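Anthranilate synthase component I (Streptococcus pneumoniae serotype 4, PDB 5KCK) is an anthranilate synthase component that belongs to the chorismate binding enzyme family. Local coordinates at residues G57-N62 against L71-E76; Y99-L104 against P119-F124; R231-T236 against N240-Y245. All coordinates share one frame; numbering follows the deposited sequence.

Contact 1 (G57-N62 against L71-E76); sequences GVLYQN and LDFLYE
Leu-59 and Phe-73 supply the apolar part of this contact, in which the strand 58-61 packs against the helix 70-78. The methyl CD2 of Leu-59 sits 3.7 Å from CB of Phe-73 and comes almost as near to the start of the ring, 3.9 Å from CD2 of Phe-73, so this methyl touches stem and near ring end together, obliquely to the ring. With CG of Phe-73 anti to the backbone N (chi1 -174°), the ring swings out from the helix toward the strand. Two residues further along the strand, Gln-61 reaches the far end of that ring.

Strand 58-61 is the second strand from one end of a large antiparallel sheet, between 64-66 and 50-55, and the helix follows the edge strand 64-66 after a short loop and folds back over the sheet's face. Ile-66 of the edge strand touches Leu-59, Gln-61 and Phe-73 alike, and Arg-68 lies against Leu-59 and Phe-73.

The polar group at the contact is the amide of Gln-61. Its chain is extended, chi2 -175°, which carries OE1 to 3.5 Å from CZ of Phe-73. The oxygen arrives at the ring edge, near the ring plane, and the amide stands almost perpendicular to the ring, the planes 88° apart. An approach at the edge brings the partly negative oxygen to the weakly positive ring hydrogens.

Contact 2 (Y99-L104 against P119-F124); sequences YDMISL and PDMHFF
Met-101, a selenomethionine, lies against Asp-120, and these two residues together supply most of the buried surface. Its CG comes to 3.2 Å from the backbone O of Asp-120, and its SE lies 3.8 Å from CB of the same residue. The side chain bends at both chi2 (-71°) and chi3 (-58°), which brings SE back over CB of Asp-120. SE also reaches CB of Met-121, another selenomethionine, at 4.0 Å, while the far end of Met-121 turns off from the segment 99-104.

Asp-120 stands at a classic beta bulge: together with Met-121 it faces Phe-54 of the neighbouring strand 50-55, just where strand 121-126 enters the large antiparallel sheet. The segment 99-104 is a short 3-10 helix in the long connection from strand 92-97 to strand 121-126, which are neighbours in that sheet, so the contact brings the beginning of the connection back onto its end. Phe-54 and Pro-70 also pack on Met-101.

Asp-100 adds the polar side. Its CB is 3.6 Å from OD1 of Asp-120, and the two carboxylates approach to 4.5 Å between OD2 of Asp-100 and OD1 of Asp-120. Water 1 bridges them, 2.8 Å from OD2 of Asp-100 and 3.0 Å from OD1 of Asp-120, with geometry that suits donation to each. The proximity of like charges is probably eased by Lys-386, which forms a salt bridge with OD1 of Asp-120, while Tyr-380 OH and the backbone N of Gly-388 bind the Asp-100 carboxylate. Within the 3-10 segment, the backbone O of Asp-100 accepts from both N and OG of Ser-103, the hydroxyl being 2.6 Å away and nearly in line with the carbonyl bond (170°).

Contact 3 (R231-T236 against N240-Y245); sequences RNLRVT and NYLYFY
The last turns of helix 226-236 pass closest to strand 242-246 at Arg-234 and Leu-242, whose CA atoms are 6.7 Å apart, and the chain needs only a short loop to go from one to the other. This is a helix-to-strand connection within the part of the chain that belongs to the chorismate binding enzyme family, the helix lying against one face of the strand it leads into. The contact is small and apolar, and no hydrogen bond crosses it.

Leu-242 carries the strand side, pointing at the helix. Both of its methyls rest against the bond between CA and CB of Arg-234: CD1 is 3.8 Å from CB of Arg-234, and CD2 is 3.8 Å from CA of the same residue. The arginine therefore meets the leucine with the root of its side chain. Its CG sits between the backbone N and the carbonyl carbon (chi1 59°), and the rest of the chain runs off from the strand. The guanidinium group lies at the subunit interface, where NH2 of Arg-234 makes a salt bridge with Glu-30 of the second subunit, and Pro-14 of that subunit packs on the same side chain. Strand 242-246 belongs to the interface as well: residues 242-245 pair antiparallel with a strand of the second subunit, so the sheet continues from one chain into the other. Along its other edge the strand pairs with 250-254, through bonds such as that between Tyr-243 and Gly-254.

Leu-233 points toward the strand too and adds a looser touch, its CG 4.4 Å from CD2 of Leu-242.

How the contacts relate
Contacts 1 and 2 form one continuous core, their centres 10 Å apart. Leu-71 of the helix in contact 1 joins them, its CD2 lying 3.7 Å from SE of Met-121, and Leu-74 does the same, its CD2 3.7 Å from CE2 of Phe-123. Helix 70-78 thus covers strand 121-126 as well as 58-61, and both strands belong to the same antiparallel sheet. Contact 3 stands apart, in a different sheet: its centre is about 28 Å from that of contact 1 and about 23 Å from that of contact 2. The nearest atoms of contacts 2 and 3 are about 6 Å apart. Both reach the second subunit, contact 2 through Phe-124.

Contact 1 (G57-N62 against L71-E76)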
loop_
_atom_site.group_PDB
_atom_site.type_symbol
_atom_site.label_atom_id
_atom_site.label_comp_id
_atom_site.label_asym_id
_atom_site.label_seq_id
_atom_site.Cartn_x
_atom_site.Cartn_y
_atom_site.Cartn_z
ATOM N N GLY A 57 -31.123 -12.353 -27.688
ATOM C CA GLY A 57 -31.280 -13.789 -27.803
ATOM C C GLY A 57 -30.313 -14.495 -28.729
ATOM O O GLY A 57 -30.538 -15.665 -29.045
ATOM N N VAL A 58 -29.235 -13.834 -29.161
ATOM C CA VAL A 58 -28.315 -14.377 -30.155
ATOM C C VAL A 58 -26.885 -14.298 -29.623
ATOM O O VAL A 58 -26.496 -13.304 -29.002
ATOM C CB VAL A 58 -28.450 -13.628 -31.499
ATOM C CG1 VAL A 58 -27.439 -14.135 -32.503
ATOM C CG2 VAL A 58 -29.872 -13.771 -32.051
ATOM N N LEU A 59 -26.104 -15.349 -29.873
ATOM C CA LEU A 59 -24.717 -15.443 -29.426
ATOM C C LEU A 59 -23.775 -15.104 -30.578
ATOM O O LEU A 59 -23.888 -15.678 -31.667
ATOM C CB LEU A 59 -24.423 -16.847 -28.892
ATOM C CG LEU A 59 -23.005 -17.149 -28.394
ATOM C CD1 LEU A 59 -22.589 -16.248 -27.212
ATOM C CD2 LEU A 59 -22.897 -18.625 -28.016
ATOM N N TYR A 60 -22.836 -14.187 -30.332
ATOM C CA TYR A 60 -21.892 -13.738 -31.349
ATOM C C TYR A 60 -20.460 -13.951 -30.892
ATOM O O TYR A 60 -20.134 -13.748 -29.718
ATOM C CB TYR A 60 -22.066 -12.255 -31.674
ATOM C CG TYR A 60 -23.425 -11.874 -32.188
ATOM C CD1 TYR A 60 -24.432 -11.495 -31.309
ATOM C CD2 TYR A 60 -23.702 -11.873 -33.555
ATOM C CE1 TYR A 60 -25.683 -11.131 -31.764
ATOM C CE2 TYR A 60 -24.956 -11.503 -34.027
ATOM C CZ TYR A 60 -25.938 -11.133 -33.122
ATOM O OH TYR A 60 -27.183 -10.777 -33.558
ATOM N N GLN A 61 -19.604 -14.347 -31.833
ATOM C CA GLN A 61 -18.157 -14.349 -31.641
ATOM C C GLN A 61 -17.538 -13.585 -32.799
ATOM O O GLN A 61 -17.641 -14.020 -33.951
ATOM C CB GLN A 61 -17.588 -15.770 -31.574
ATOM C CG GLN A 61 -16.089 -15.803 -31.306
ATOM C CD GLN A 61 -15.503 -17.205 -31.363
ATOM O OE1 GLN A 61 -15.999 -18.063 -32.094
ATOM N NE2 GLN A 61 -14.448 -17.444 -30.586
ATOM N N ASN A 62 -16.891 -12.457 -32.488
ATOM C CA ASN A 62 -16.371 -11.536 -33.500
ATOM C C ASN A 62 -17.391 -11.303 -34.608
ATOM O O ASN A 62 -17.055 -11.356 -35.797
ATOM C CB ASN A 62 -15.063 -12.062 -34.099
ATOM C CG ASN A 62 -13.876 -11.855 -33.180
ATOM O OD1 ASN A 62 -14.035 -11.565 -31.989
ATOM N ND2 ASN A 62 -12.672 -12.014 -33.726
ATOM N N LEU A 71 -23.119 -19.550 -22.023
ATOM C CA LEU A 71 -22.127 -19.820 -20.989
ATOM C C LEU A 71 -21.307 -21.065 -21.313
ATOM O O LEU A 71 -20.092 -21.081 -21.085
ATOM C CB LEU A 71 -22.800 -19.943 -19.619
ATOM C CG LEU A 71 -23.530 -18.681 -19.148
ATOM C CD1 LEU A 71 -24.081 -18.865 -17.736
ATOM C CD2 LEU A 71 -22.622 -17.464 -19.231
ATOM N N ASP A 72 -21.942 -22.113 -21.848
ATOM C CA ASP A 72 -21.177 -23.282 -22.279
ATOM C C ASP A 72 -20.171 -22.907 -23.359
ATOM O O ASP A 72 -19.022 -23.362 -23.329
ATOM C CB ASP A 72 -22.109 -24.387 -22.787
ATOM C CG ASP A 72 -22.980 -24.970 -21.689
ATOM O OD1 ASP A 72 -22.743 -24.658 -20.498
ATOM O OD2 ASP A 72 -23.896 -25.752 -22.021
ATOM N N PHE A 73 -20.578 -22.069 -24.318
ATOM C CA PHE A 73 -19.649 -21.669 -25.366
ATOM C C PHE A 73 -18.514 -20.825 -24.800
ATOM O O PHE A 73 -17.346 -21.034 -25.144
ATOM C CB PHE A 73 -20.379 -20.902 -26.472
ATOM C CG PHE A 73 -19.504 -20.580 -27.660
ATOM C CD1 PHE A 73 -19.111 -21.581 -28.541
ATOM C CD2 PHE A 73 -19.065 -19.281 -27.885
ATOM C CE1 PHE A 73 -18.298 -21.290 -29.637
ATOM C CE2 PHE A 73 -18.259 -18.980 -28.977
ATOM C CZ PHE A 73 -17.873 -19.984 -29.854
ATOM N N LEU A 74 -18.840 -19.866 -23.933
ATOM C CA LEU A 74 -17.797 -19.023 -23.365
ATOM C C LEU A 74 -16.737 -19.862 -22.665
ATOM O O LEU A 74 -15.534 -19.640 -22.848
ATOM C CB LEU A 74 -18.405 -18.013 -22.399
ATOM C CG LEU A 74 -17.395 -17.177 -21.620
ATOM C CD1 LEU A 74 -16.808 -16.098 -22.513
ATOM C CD2 LEU A 74 -18.031 -16.590 -20.354
ATOM N N TYR A 75 -17.162 -20.849 -21.873
ATOM C CA TYR A 75 -16.190 -21.666 -21.162
ATOM C C TYR A 75 -15.353 -22.483 -22.130
ATOM O O TYR A 75 -14.129 -22.564 -21.990
ATOM C CB TYR A 75 -16.888 -22.590 -20.169
ATOM C CG TYR A 75 -15.909 -23.261 -19.239
ATOM C CD1 TYR A 75 -15.448 -22.602 -18.109
ATOM C CD2 TYR A 75 -15.429 -24.546 -19.498
ATOM C CE1 TYR A 75 -14.544 -23.208 -17.250
ATOM C CE2 TYR A 75 -14.520 -25.164 -18.647
ATOM C CZ TYR A 75 -14.081 -24.482 -17.521
ATOM O OH TYR A 75 -13.187 -25.058 -16.656
ATOM N N GLU A 76 -16.005 -23.100 -23.114
ATOM C CA GLU A 76 -15.296 -23.900 -24.101
ATOM C C GLU A 76 -14.229 -23.085 -24.830
ATOM O O GLU A 76 -13.108 -23.563 -25.031
ATOM C CB GLU A 76 -16.306 -24.492 -25.078
ATOM C CG GLU A 76 -15.713 -25.263 -26.220
ATOM C CD GLU A 76 -16.787 -25.785 -27.145
ATOM O OE1 GLU A 76 -16.762 -25.420 -28.342
ATOM O OE2 GLU A 76 -17.666 -26.537 -26.657
#

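Contact 2 (Y99-L104 against P119-F124)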
loop_
_atom_site.group_PDB
_atom_site.type_symbol
_atom_site.label_atom_id
_atom_site.label_comp_id
_atom_site.label_asym_id
_atom_site.label_seq_id
_atom_site.Cartn_x
_atom_site.Cartn_y
_atom_site.Cartn_z
ATOM N N TYR A 99 -27.829 -9.182 -15.219
ATOM C CA TYR A 99 -28.835 -9.788 -14.353
ATOM C C TYR A 99 -29.786 -10.669 -15.145
ATOM O O TYR A 99 -30.140 -11.771 -14.707
ATOM C CB TYR A 99 -29.594 -8.677 -13.630
ATOM C CG TYR A 99 -30.821 -9.099 -12.852
ATOM C CD1 TYR A 99 -32.079 -9.141 -13.463
ATOM C CD2 TYR A 99 -30.737 -9.397 -11.503
ATOM C CE1 TYR A 99 -33.218 -9.504 -12.748
ATOM C CE2 TYR A 99 -31.864 -9.746 -10.778
ATOM C CZ TYR A 99 -33.099 -9.804 -11.403
ATOM O OH TYR A 99 -34.207 -10.161 -10.681
ATOM N N ASP A 100 -30.171 -10.217 -16.338
ATOM C CA ASP A 100 -31.208 -10.878 -17.116
ATOM C C ASP A 100 -30.748 -12.175 -17.763
ATOM O O ASP A 100 -31.585 -12.907 -18.301
ATOM C CB ASP A 100 -31.732 -9.898 -18.155
ATOM C CG ASP A 100 -32.232 -8.615 -17.515
ATOM O OD1 ASP A 100 -33.402 -8.595 -17.093
ATOM O OD2 ASP A 100 -31.444 -7.649 -17.391
HETATM N N MSE A 101 -29.462 -12.493 -17.707
HETATM C CA MSE A 101 -28.997 -13.781 -18.190
HETATM C C MSE A 101 -29.706 -14.943 -17.485
HETATM O O MSE A 101 -29.949 -15.982 -18.092
HETATM C CB MSE A 101 -27.487 -13.887 -18.016
HETATM C CG MSE A 101 -26.725 -13.076 -19.049
HETATM SE SE MSE A 101 -26.828 -13.862 -20.844
HETATM C CE MSE A 101 -26.057 -15.607 -20.409
ATOM N N ILE A 102 -30.056 -14.759 -16.209
ATOM C CA ILE A 102 -30.711 -15.830 -15.464
ATOM C C ILE A 102 -32.056 -16.203 -16.086
ATOM O O ILE A 102 -32.555 -17.310 -15.857
ATOM C CB ILE A 102 -30.866 -15.441 -13.972
ATOM C CG1 ILE A 102 -31.193 -16.675 -13.119
ATOM C CG2 ILE A 102 -31.964 -14.402 -13.789
ATOM C CD1 ILE A 102 -30.161 -17.785 -13.218
ATOM N N SER A 103 -32.643 -15.316 -16.897
ATOM C CA SER A 103 -33.887 -15.648 -17.588
ATOM C C SER A 103 -33.714 -16.807 -18.561
ATOM O O SER A 103 -34.710 -17.441 -18.928
ATOM C CB SER A 103 -34.432 -14.426 -18.333
ATOM O OG SER A 103 -33.595 -14.078 -19.423
ATOM N N LEU A 104 -32.479 -17.098 -18.989
ATOM C CA LEU A 104 -32.228 -18.271 -19.817
ATOM C C LEU A 104 -32.376 -19.570 -19.044
ATOM O O LEU A 104 -32.547 -20.627 -19.660
ATOM C CB LEU A 104 -30.822 -18.224 -20.420
ATOM C CG LEU A 104 -30.485 -17.083 -21.371
ATOM C CD1 LEU A 104 -29.168 -17.378 -22.067
ATOM C CD2 LEU A 104 -31.600 -16.876 -22.376
ATOM N N PRO A 119 -25.784 -5.281 -23.952
ATOM C CA PRO A 119 -26.025 -6.709 -24.178
ATOM C C PRO A 119 -26.168 -7.443 -22.856
ATOM O O PRO A 119 -25.745 -6.972 -21.797
ATOM C CB PRO A 119 -24.782 -7.172 -24.951
ATOM C CG PRO A 119 -23.771 -6.101 -24.755
ATOM C CD PRO A 119 -24.522 -4.827 -24.552
ATOM N N ASP A 120 -26.777 -8.623 -22.924
ATOM C CA ASP A 120 -26.951 -9.401 -21.709
ATOM C C ASP A 120 -25.646 -10.017 -21.230
ATOM O O ASP A 120 -25.515 -10.310 -20.038
ATOM C CB ASP A 120 -28.023 -10.455 -21.939
ATOM C CG ASP A 120 -29.372 -9.827 -22.233
ATOM O OD1 ASP A 120 -30.004 -9.330 -21.283
ATOM O OD2 ASP A 120 -29.784 -9.790 -23.412
HETATM N N MSE A 121 -24.675 -10.178 -22.121
HETATM C CA MSE A 121 -23.352 -10.669 -21.775
HETATM C C MSE A 121 -22.362 -10.084 -22.763
HETATM O O MSE A 121 -22.651 -10.005 -23.960
HETATM C CB MSE A 121 -23.302 -12.201 -21.808
HETATM C CG MSE A 121 -21.957 -12.776 -21.465
HETATM SE SE MSE A 121 -21.898 -14.720 -21.657
HETATM C CE MSE A 121 -21.578 -14.814 -23.580
ATOM N N HIS A 122 -21.199 -9.677 -22.266
ATOM C CA HIS A 122 -20.161 -9.107 -23.115
ATOM C C HIS A 122 -18.805 -9.399 -22.486
ATOM O O HIS A 122 -18.513 -8.929 -21.380
ATOM C CB HIS A 122 -20.367 -7.604 -23.289
ATOM C CG HIS A 122 -19.793 -7.055 -24.558
ATOM N ND1 HIS A 122 -20.164 -5.830 -25.073
ATOM C CD2 HIS A 122 -18.874 -7.561 -25.417
ATOM C CE1 HIS A 122 -19.503 -5.610 -26.196
ATOM N NE2 HIS A 122 -18.711 -6.643 -26.425
ATOM N N PHE A 123 -17.983 -10.177 -23.184
ATOM C CA PHE A 123 -16.625 -10.460 -22.750
ATOM C C PHE A 123 -15.653 -10.173 -23.881
ATOM O O PHE A 123 -15.954 -10.424 -25.053
ATOM C CB PHE A 123 -16.459 -11.930 -22.305
ATOM C CG PHE A 123 -17.042 -12.224 -20.956
ATOM C CD1 PHE A 123 -16.311 -11.975 -19.803
ATOM C CD2 PHE A 123 -18.322 -12.756 -20.838
ATOM C CE1 PHE A 123 -16.846 -12.248 -18.551
ATOM C CE2 PHE A 123 -18.866 -13.033 -19.591
ATOM C CZ PHE A 123 -18.130 -12.776 -18.445
ATOM N N PHE A 124 -14.487 -9.660 -23.522
ATOM C CA PHE A 124 -13.339 -9.675 -24.413
ATOM C C PHE A 124 -12.372 -10.768 -23.954
ATOM O O PHE A 124 -12.217 -11.020 -22.755
ATOM C CB PHE A 124 -12.627 -8.318 -24.434
ATOM C CG PHE A 124 -13.392 -7.213 -25.114
ATOM C CD1 PHE A 124 -13.660 -7.261 -26.474
ATOM C CD2 PHE A 124 -13.782 -6.090 -24.403
ATOM C CE1 PHE A 124 -14.343 -6.225 -27.109
ATOM C CE2 PHE A 124 -14.453 -5.049 -25.031
ATOM C CZ PHE A 124 -14.741 -5.120 -26.383
HETATM O O HOH W 1 -28.982 -8.056 -18.742
#

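Contact 3 (R231-T236 against N240-Y245)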
loop_
_atom_site.group_PDB
_atom_site.type_symbol
_atom_site.label_atom_id
_atom_site.label_comp_id
_atom_site.label_asym_id
_atom_site.label_seq_id
_atom_site.Cartn_x
_atom_site.Cartn_y
_atom_site.Cartn_z
ATOM N N ARG A 231 -10.178 7.239 -11.766
ATOM C CA ARG A 231 -8.988 7.553 -10.977
ATOM C C ARG A 231 -9.367 8.056 -9.592
ATOM O O ARG A 231 -8.707 7.728 -8.597
ATOM C CB ARG A 231 -8.121 8.590 -11.699
ATOM C CG ARG A 231 -7.524 8.107 -13.020
ATOM C CD ARG A 231 -6.843 9.271 -13.753
ATOM N NE ARG A 231 -5.775 9.846 -12.940
ATOM C CZ ARG A 231 -5.170 11.001 -13.196
ATOM N NH1 ARG A 231 -5.526 11.734 -14.246
ATOM N NH2 ARG A 231 -4.213 11.426 -12.387
ATOM N N ASN A 232 -10.432 8.850 -9.503
ATOM C CA ASN A 232 -10.847 9.332 -8.194
ATOM C C ASN A 232 -11.557 8.238 -7.410
ATOM O O ASN A 232 -11.411 8.151 -6.185
ATOM C CB ASN A 232 -11.749 10.555 -8.334
ATOM C CG ASN A 232 -11.995 11.239 -7.000
ATOM O OD1 ASN A 232 -11.052 11.693 -6.339
ATOM N ND2 ASN A 232 -13.256 11.304 -6.589
ATOM N N LEU A 233 -12.311 7.391 -8.113
ATOM C CA LEU A 233 -13.064 6.327 -7.459
ATOM C C LEU A 233 -12.140 5.360 -6.731
ATOM O O LEU A 233 -12.416 4.961 -5.593
ATOM C CB LEU A 233 -13.910 5.581 -8.494
ATOM C CG LEU A 233 -14.855 4.512 -7.936
ATOM C CD1 LEU A 233 -15.927 5.153 -7.055
ATOM C CD2 LEU A 233 -15.484 3.699 -9.058
ATOM N N ARG A 234 -11.033 4.969 -7.368
ATOM C CA ARG A 234 -10.161 3.974 -6.758
ATOM C C ARG A 234 -9.423 4.523 -5.546
ATOM O O ARG A 234 -8.914 3.734 -4.743
ATOM C CB ARG A 234 -9.177 3.414 -7.798
ATOM C CG ARG A 234 -8.281 4.437 -8.450
ATOM C CD ARG A 234 -7.731 3.941 -9.798
ATOM N NE ARG A 234 -6.770 2.840 -9.696
ATOM C CZ ARG A 234 -5.549 2.952 -9.173
ATOM N NH1 ARG A 234 -5.123 4.115 -8.678
ATOM N NH2 ARG A 234 -4.751 1.896 -9.134
ATOM N N VAL A 235 -9.379 5.842 -5.372
ATOM C CA VAL A 235 -8.847 6.413 -4.136
ATOM C C VAL A 235 -9.924 6.520 -3.059
ATOM O O VAL A 235 -9.654 6.284 -1.879
ATOM C CB VAL A 235 -8.193 7.782 -4.418
ATOM C CG1 VAL A 235 -7.800 8.464 -3.111
ATOM C CG2 VAL A 235 -6.978 7.602 -5.311
ATOM N N THR A 236 -11.156 6.860 -3.433
ATOM C CA THR A 236 -12.209 7.069 -2.449
ATOM C C THR A 236 -13.023 5.813 -2.138
ATOM O O THR A 236 -13.751 5.806 -1.140
ATOM C CB THR A 236 -13.156 8.190 -2.910
ATOM O OG1 THR A 236 -13.910 7.757 -4.050
ATOM C CG2 THR A 236 -12.365 9.434 -3.277
ATOM N N ASN A 240 -12.474 -4.640 -2.955
ATOM C CA ASN A 240 -11.896 -5.839 -3.557
ATOM C C ASN A 240 -12.076 -5.868 -5.065
ATOM O O ASN A 240 -11.378 -6.632 -5.743
ATOM C CB ASN A 240 -12.518 -7.097 -2.956
ATOM C CG ASN A 240 -11.710 -7.649 -1.811
ATOM O OD1 ASN A 240 -10.531 -7.326 -1.658
ATOM N ND2 ASN A 240 -12.335 -8.496 -0.999
ATOM N N TYR A 241 -12.998 -5.060 -5.601
ATOM C CA TYR A 241 -13.280 -5.016 -7.032
ATOM C C TYR A 241 -13.351 -3.570 -7.489
ATOM O O TYR A 241 -14.272 -2.838 -7.117
ATOM C CB TYR A 241 -14.581 -5.736 -7.356
ATOM C CG TYR A 241 -14.572 -7.163 -6.915
ATOM C CD1 TYR A 241 -13.978 -8.138 -7.700
ATOM C CD2 TYR A 241 -15.135 -7.543 -5.706
ATOM C CE1 TYR A 241 -13.957 -9.460 -7.310
ATOM C CE2 TYR A 241 -15.114 -8.873 -5.299
ATOM C CZ TYR A 241 -14.529 -9.822 -6.118
ATOM O OH TYR A 241 -14.488 -11.146 -5.752
ATOM N N LEU A 242 -12.376 -3.168 -8.288
ATOM C CA LEU A 242 -12.424 -1.926 -9.040
ATOM C C LEU A 242 -12.259 -2.268 -10.511
ATOM O O LEU A 242 -11.493 -3.172 -10.859
ATOM C CB LEU A 242 -11.334 -0.961 -8.581
ATOM C CG LEU A 242 -11.571 -0.335 -7.212
ATOM C CD1 LEU A 242 -10.238 0.001 -6.568
ATOM C CD2 LEU A 242 -12.406 0.909 -7.373
ATOM N N TYR A 243 -12.991 -1.567 -11.374
ATOM C CA TYR A 243 -12.960 -1.932 -12.781
ATOM C C TYR A 243 -13.399 -0.758 -13.643
ATOM O O TYR A 243 -14.349 -0.036 -13.312
ATOM C CB TYR A 243 -13.832 -3.169 -13.063
ATOM C CG TYR A 243 -15.121 -3.193 -12.289
ATOM C CD1 TYR A 243 -16.265 -2.578 -12.793
ATOM C CD2 TYR A 243 -15.200 -3.816 -11.046
ATOM C CE1 TYR A 243 -17.452 -2.589 -12.093
ATOM C CE2 TYR A 243 -16.395 -3.829 -10.327
ATOM C CZ TYR A 243 -17.516 -3.211 -10.860
ATOM O OH TYR A 243 -18.707 -3.205 -10.164
ATOM N N PHE A 244 -12.669 -0.571 -14.736
ATOM C CA PHE A 244 -13.019 0.350 -15.807
ATOM C C PHE A 244 -12.989 -0.475 -17.093
ATOM O O PHE A 244 -11.914 -0.875 -17.548
ATOM C CB PHE A 244 -12.036 1.529 -15.850
ATOM C CG PHE A 244 -12.356 2.570 -16.893
ATOM C CD1 PHE A 244 -13.149 3.668 -16.579
ATOM C CD2 PHE A 244 -11.839 2.471 -18.175
ATOM C CE1 PHE A 244 -13.442 4.648 -17.539
ATOM C CE2 PHE A 244 -12.121 3.447 -19.146
ATOM C CZ PHE A 244 -12.932 4.530 -18.828
ATOM N N TYR A 245 -14.162 -0.779 -17.651
ATOM C CA TYR A 245 -14.276 -1.561 -18.881
ATOM C C TYR A 245 -14.697 -0.644 -20.018
ATOM O O TYR A 245 -15.769 -0.037 -19.957
ATOM C CB TYR A 245 -15.304 -2.685 -18.755
ATOM C CG TYR A 245 -14.967 -3.827 -17.823
ATOM C CD1 TYR A 245 -13.758 -3.880 -17.141
ATOM C CD2 TYR A 245 -15.874 -4.873 -17.640
ATOM C CE1 TYR A 245 -13.465 -4.944 -16.285
ATOM C CE2 TYR A 245 -15.594 -5.937 -16.799
ATOM C CZ TYR A 245 -14.395 -5.965 -16.119
ATOM O OH TYR A 245 -14.127 -7.026 -15.281
#